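Local atomic coordinates of alpha-1,3-glucanase (Paenibacillus glycanilyticus, PDB entry 6K0P), a protein that hydrolyses alpha-1,3-glucan as a glycoside hydrolase of family GH87. Residues S316-K321 with S340-D345; G372-N377 with D396-N401. The protein carries 1 engineered substitution. All coordinates share one frame; numbering follows the deposited sequence.

How the interactions relate
Each interaction joins two successive coils of the same beta-helix, right-handed as in its pectate-lyase-like relatives, with equivalent strands in parallel register; the two centres are about 10 Å apart. The middle strands, 343-350 and 374-383, are themselves neighbours, so the four strands run on as one ladder. Both contacts are partly buried and share an asparagine step at the strand entrance, N318 on N342 and N373 on N397. Inward they differ: F320 meets an aliphatic I344, whereas Y375 meets F399. At the turn before the strand interaction 1 pairs exposed tyrosines, while interaction 2 has G372 there and adds an asparagine pair at its far corner. D345 OD1 links them, accepting from T376 and N377.

Interaction 1: residues S316-K321 with S340-D345; sequences SYNTFK and SYNVID
Two successive coils of the parallel beta-helix meet where S316-K321 runs beside S340-D345, and the repeated Ser-Tyr-Asn turn packs against its copy just ahead of the strands. N318 lies alongside N342, amide planes 12° apart; both hold CG beside the backbone N (chi1 -56° and -64°), which points the amides the same way. N342 OD1 takes two hydrogen bonds from N318 alone: N318 N at 2.9 Å, tilted from the carbonyl plane, and N318 ND2 at 3.1 Å, in that plane. N318 OD1 accepts from V296 N and N318 ND2 also donates to M293 O; N342 ND2 goes to S315 O and N373 OD1. At the turn, S340 N donates to S316 OG (3.0 Å) and Y317 N to S340 O (3.0 Å). The exposed tyrosine rings are offset with little overlap: Y341 CB sits over the Y317 face, 3.6 Å from Y317 CE1, and Y341 CD2 lies beside Y317 CZ and OH. A water donates to N318 O and Y341 O. Beyond, V343 N binds N318 O at 2.8 Å and F320 N binds V343 O at 2.9 Å. On the buried face I344 CD1 reaches F320 CD1 at 3.7 Å. N342 OD1 thus stands in as acceptor for N318 N at one step between turn and ladder.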
loop_
_atom_site.group_PDB
_atom_site.type_symbol
_atom_site.label_atom_id
_atom_site.label_comp_id
_atom_site.label_asym_id
_atom_site.label_seq_id
_atom_site.Cartn_x
_atom_site.Cartn_y
_atom_site.Cartn_z
ATOM N N SER A 316 -7.197 -13.580 14.783
ATOM C CA SER A 316 -7.003 -12.740 15.954
ATOM C C SER A 316 -5.653 -12.970 16.612
ATOM O O SER A 316 -5.054 -14.048 16.496
ATOM C CB SER A 316 -8.135 -12.963 16.970
ATOM O OG SER A 316 -9.353 -12.502 16.408
ATOM N N TYR A 317 -5.178 -11.932 17.302
ATOM C CA TYR A 317 -3.959 -12.012 18.113
ATOM C C TYR A 317 -2.723 -12.279 17.262
ATOM O O TYR A 317 -1.748 -12.876 17.732
ATOM C CB TYR A 317 -4.071 -13.042 19.247
ATOM C CG TYR A 317 -5.245 -12.814 20.162
ATOM C CD1 TYR A 317 -5.173 -11.876 21.180
ATOM C CD2 TYR A 317 -6.430 -13.529 20.000
ATOM C CE1 TYR A 317 -6.246 -11.664 22.027
ATOM C CE2 TYR A 317 -7.513 -13.315 20.837
ATOM C CZ TYR A 317 -7.406 -12.383 21.842
ATOM O OH TYR A 317 -8.479 -12.173 22.680
ATOM N N ASN A 318 -2.745 -11.852 16.007
ATOM C CA ASN A 318 -1.615 -12.036 15.109
ATOM C C ASN A 318 -0.773 -10.772 15.051
ATOM O O ASN A 318 -1.223 -9.677 15.400
ATOM C CB ASN A 318 -2.101 -12.414 13.709
ATOM C CG ASN A 318 -2.980 -13.636 13.732
ATOM O OD1 ASN A 318 -2.509 -14.738 14.022
ATOM N ND2 ASN A 318 -4.268 -13.454 13.466
ATOM N N THR A 319 0.467 -10.935 14.598
ATOM C CA THR A 319 1.419 -9.833 14.517
ATOM C C THR A 319 2.031 -9.832 13.126
ATOM O O THR A 319 2.631 -10.829 12.713
ATOM C CB THR A 319 2.513 -9.968 15.579
ATOM O OG1 THR A 319 1.919 -9.894 16.884
ATOM C CG2 THR A 319 3.544 -8.854 15.437
ATOM N N PHE A 320 1.846 -8.731 12.401
ATOM C CA PHE A 320 2.533 -8.476 11.137
ATOM C C PHE A 320 3.426 -7.273 11.395
ATOM O O PHE A 320 2.923 -6.173 11.628
ATOM C CB PHE A 320 1.521 -8.168 10.034
ATOM C CG PHE A 320 0.813 -9.382 9.507
ATOM C CD1 PHE A 320 -0.223 -9.960 10.230
ATOM C CD2 PHE A 320 1.187 -9.959 8.299
ATOM C CE1 PHE A 320 -0.881 -11.089 9.751
ATOM C CE2 PHE A 320 0.531 -11.089 7.814
ATOM C CZ PHE A 320 -0.501 -11.652 8.541
ATOM N N LYS A 321 4.742 -7.477 11.365
ATOM C CA LYS A 321 5.678 -6.444 11.784
ATOM C C LYS A 321 6.870 -6.391 10.841
ATOM O O LYS A 321 7.377 -7.430 10.418
ATOM C CB LYS A 321 6.155 -6.718 13.224
ATOM C CG LYS A 321 7.150 -5.742 13.816
ATOM C CD LYS A 321 7.581 -6.257 15.193
ATOM C CE LYS A 321 8.493 -5.273 15.903
ATOM N NZ LYS A 321 8.932 -5.807 17.219
ATOM N N SER A 340 -9.652 -9.674 15.425
ATOM C CA SER A 340 -9.534 -8.806 16.586
ATOM C C SER A 340 -8.163 -8.926 17.236
ATOM O O SER A 340 -7.484 -9.952 17.125
ATOM C CB SER A 340 -10.623 -9.146 17.611
ATOM O OG SER A 340 -11.903 -8.891 17.061
ATOM N N TYR A 341 -7.763 -7.855 17.924
ATOM C CA TYR A 341 -6.561 -7.860 18.760
ATOM C C TYR A 341 -5.296 -8.164 17.963
ATOM O O TYR A 341 -4.339 -8.743 18.491
ATOM C CB TYR A 341 -6.704 -8.787 19.974
ATOM C CG TYR A 341 -7.932 -8.456 20.786
ATOM C CD1 TYR A 341 -7.991 -7.279 21.522
ATOM C CD2 TYR A 341 -9.037 -9.297 20.791
ATOM C CE1 TYR A 341 -9.116 -6.952 22.251
ATOM C CE2 TYR A 341 -10.171 -8.979 21.524
ATOM C CZ TYR A 341 -10.194 -7.807 22.244
ATOM O OH TYR A 341 -11.317 -7.482 22.976
ATOM N N ASN A 342 -5.275 -7.769 16.694
ATOM C CA ASN A 342 -4.090 -7.946 15.869
ATOM C C ASN A 342 -3.175 -6.738 15.981
ATOM O O ASN A 342 -3.618 -5.605 16.212
ATOM C CB ASN A 342 -4.477 -8.168 14.410
ATOM C CG ASN A 342 -5.269 -9.441 14.218
ATOM O OD1 ASN A 342 -4.714 -10.541 14.262
ATOM N ND2 ASN A 342 -6.573 -9.305 14.026
ATOM N N VAL A 343 -1.886 -6.991 15.793
ATOM C CA VAL A 343 -0.847 -5.973 15.806
ATOM C C VAL A 343 -0.291 -5.893 14.389
ATOM O O VAL A 343 0.419 -6.798 13.939
ATOM C CB VAL A 343 0.245 -6.325 16.824
ATOM C CG1 VAL A 343 1.425 -5.363 16.721
ATOM C CG2 VAL A 343 -0.351 -6.300 18.234
ATOM N N ILE A 344 -0.641 -4.826 13.675
ATOM C CA ILE A 344 -0.131 -4.564 12.332
ATOM C C ILE A 344 0.782 -3.354 12.470
ATOM O O ILE A 344 0.317 -2.209 12.437
ATOM C CB ILE A 344 -1.280 -4.305 11.340
ATOM C CG1 ILE A 344 -2.341 -5.408 11.442
ATOM C CG2 ILE A 344 -0.755 -4.166 9.907
ATOM C CD1 ILE A 344 -1.828 -6.795 11.187
ATOM N N ASP A 345 2.080 -3.593 12.655
ATOM C CA ASP A 345 3.001 -2.565 13.120
ATOM C C ASP A 345 4.222 -2.464 12.220
ATOM O O ASP A 345 4.863 -3.474 11.912
ATOM C CB ASP A 345 3.473 -2.889 14.538
ATOM C CG ASP A 345 4.438 -1.865 15.071
ATOM O OD1 ASP A 345 4.146 -0.658 14.946
ATOM O OD2 ASP A 345 5.482 -2.261 15.628
HETATM O O HOH W 1 -1.350 -9.503 18.586
#

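Interaction 2: residues G372-N377 with D396-N401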
loop_
_atom_site.group_PDB
_atom_site.type_symbol
_atom_site.label_atom_id
_atom_site.label_comp_id
_atom_site.label_asym_id
_atom_site.label_seq_id
_atom_site.Cartn_x
_atom_site.Cartn_y
_atom_site.Cartn_z
ATOM N N GLY A 372 -10.214 -4.011 18.877
ATOM C CA GLY A 372 -8.945 -4.080 19.573
ATOM C C GLY A 372 -7.728 -4.171 18.687
ATOM O O GLY A 372 -6.640 -4.477 19.189
ATOM N N ASN A 373 -7.872 -3.917 17.394
ATOM C CA ASN A 373 -6.738 -3.968 16.485
ATOM C C ASN A 373 -5.925 -2.686 16.573
ATOM O O ASN A 373 -6.445 -1.613 16.885
ATOM C CB ASN A 373 -7.232 -4.166 15.053
ATOM C CG ASN A 373 -7.931 -5.499 14.869
ATOM O OD1 ASN A 373 -7.285 -6.543 14.812
ATOM N ND2 ASN A 373 -9.260 -5.475 14.779
ATOM N N LYS A 374 -4.627 -2.814 16.315
ATOM C CA LYS A 374 -3.702 -1.689 16.355
ATOM C C LYS A 374 -2.915 -1.704 15.056
ATOM O O LYS A 374 -2.102 -2.608 14.828
ATOM C CB LYS A 374 -2.781 -1.771 17.575
ATOM C CG LYS A 374 -3.540 -1.604 18.900
ATOM C CD LYS A 374 -2.606 -1.718 20.091
ATOM C CE LYS A 374 -3.370 -1.593 21.403
ATOM N NZ LYS A 374 -4.094 -0.291 21.520
ATOM N N TYR A 375 -3.185 -0.722 14.199
ATOM C CA TYR A 375 -2.503 -0.533 12.919
ATOM C C TYR A 375 -1.600 0.674 13.152
ATOM O O TYR A 375 -2.069 1.815 13.160
ATOM C CB TYR A 375 -3.530 -0.239 11.828
ATOM C CG TYR A 375 -4.301 -1.427 11.261
ATOM C CD1 TYR A 375 -4.994 -2.319 12.083
ATOM C CD2 TYR A 375 -4.383 -1.624 9.888
ATOM C CE1 TYR A 375 -5.712 -3.388 11.544
ATOM C CE2 TYR A 375 -5.107 -2.682 9.349
ATOM C CZ TYR A 375 -5.764 -3.564 10.177
ATOM O OH TYR A 375 -6.473 -4.616 9.638
ATOM N N THR A 376 -0.309 0.432 13.373
ATOM C CA THR A 376 0.593 1.461 13.880
ATOM C C THR A 376 1.852 1.544 13.032
ATOM O O THR A 376 2.354 0.526 12.544
ATOM C CB THR A 376 0.987 1.199 15.342
ATOM O OG1 THR A 376 1.583 -0.102 15.457
ATOM C CG2 THR A 376 -0.240 1.265 16.256
ATOM N N ASN A 377 2.365 2.764 12.864
ATOM C CA ASN A 377 3.639 2.981 12.182
ATOM C C ASN A 377 3.609 2.358 10.787
ATOM O O ASN A 377 4.446 1.533 10.426
ATOM C CB ASN A 377 4.812 2.444 13.017
ATOM C CG ASN A 377 4.798 2.959 14.447
ATOM O OD1 ASN A 377 4.758 4.166 14.676
ATOM N ND2 ASN A 377 4.820 2.047 15.411
ATOM N N ASP A 396 -13.377 0.122 18.650
ATOM C CA ASP A 396 -12.139 0.129 19.433
ATOM C C ASP A 396 -10.935 -0.335 18.610
ATOM O O ASP A 396 -10.197 -1.239 19.003
ATOM C CB ASP A 396 -12.285 -0.684 20.726
ATOM C CG ASP A 396 -11.090 -0.538 21.650
ATOM O OD1 ASP A 396 -10.505 0.564 21.726
ATOM O OD2 ASP A 396 -10.733 -1.534 22.310
ATOM N N ASN A 397 -10.731 0.303 17.465
ATOM C CA ASN A 397 -9.581 0.026 16.613
ATOM C C ASN A 397 -8.772 1.299 16.433
ATOM O O ASN A 397 -9.339 2.391 16.288
ATOM C CB ASN A 397 -10.027 -0.496 15.257
ATOM C CG ASN A 397 -10.691 -1.847 15.359
ATOM O OD1 ASN A 397 -10.072 -2.818 15.800
ATOM N ND2 ASN A 397 -11.956 -1.925 14.965
ATOM N N LEU A 398 -7.448 1.156 16.440
ATOM C CA LEU A 398 -6.528 2.285 16.420
ATOM C C LEU A 398 -5.682 2.239 15.154
ATOM O O LEU A 398 -5.141 1.188 14.803
ATOM C CB LEU A 398 -5.612 2.224 17.641
ATOM C CG LEU A 398 -4.499 3.268 17.719
ATOM C CD1 LEU A 398 -5.055 4.694 17.859
ATOM C CD2 LEU A 398 -3.582 2.923 18.889
ATOM N N PHE A 399 -5.569 3.386 14.479
ATOM C CA PHE A 399 -4.691 3.579 13.329
ATOM C C PHE A 399 -3.813 4.770 13.687
ATOM O O PHE A 399 -4.303 5.903 13.749
ATOM C CB PHE A 399 -5.523 3.858 12.078
ATOM C CG PHE A 399 -6.488 2.747 11.738
ATOM C CD1 PHE A 399 -7.687 2.613 12.413
ATOM C CD2 PHE A 399 -6.180 1.828 10.734
ATOM C CE1 PHE A 399 -8.568 1.585 12.107
ATOM C CE2 PHE A 399 -7.062 0.797 10.422
ATOM C CZ PHE A 399 -8.256 0.677 11.107
ATOM N N GLN A 400 -2.527 4.521 13.945
ATOM C CA GLN A 400 -1.680 5.516 14.588
ATOM C C GLN A 400 -0.329 5.611 13.898
ATOM O O GLN A 400 0.292 4.589 13.590
ATOM C CB GLN A 400 -1.477 5.142 16.054
ATOM C CG GLN A 400 -0.694 6.150 16.865
ATOM C CD GLN A 400 -0.668 5.754 18.328
ATOM O OE1 GLN A 400 -0.101 4.720 18.693
ATOM N NE2 GLN A 400 -1.315 6.550 19.169
ATOM N N ASN A 401 0.130 6.844 13.679
ATOM C CA ASN A 401 1.405 7.145 13.023
ATOM C C ASN A 401 1.458 6.553 11.611
ATOM O O ASN A 401 2.192 5.607 11.318
ATOM C CB ASN A 401 2.623 6.747 13.861
ATOM C CG ASN A 401 3.900 7.298 13.272
ATOM O OD1 ASN A 401 3.880 8.360 12.659
ATOM N ND2 ASN A 401 5.005 6.585 13.430
HETATM O O HOH W 2 -7.279 -0.930 19.559
#
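N373 and N397 lie side by side where G372-N377 meets D396-N401, and N397 OD1 is gripped twice. N373 N reaches it at 2.9 Å in the carbonyl plane, and N373 ND2 at 3.0 Å from above that plane. The rest of this polar step is satisfied by neighbouring coils: N373 ND2 also donates to S339 O, N373 OD1 accepts from N342 ND2, and N397 ND2 binds N370 O. G372 N donates to D396 O (2.8 Å), and a water bridges that oxygen and N373 O, which also accepts from L398 N. Along the strands Y375 N binds L398 O at 2.8 Å with an almost straight N-H (176°). At the corner, N377 N donates to Q400 O, and N401 ND2 lies on a lone pair of N377 OD1 at 2.7 Å, although the two amides are turned 78° apart. N377 ND2 is taken by D345 OD1, N401 OD1 by G14 N. On the buried face F399 CE2 sits over one side of the Y375 ring, 3.6 Å from Y375 CG, while Y375 OH bonds A358 O. An asparagine ladder such as N373 and N397, with Y375 and F399 both pointing to the interior, is characteristic of parallel beta-helices.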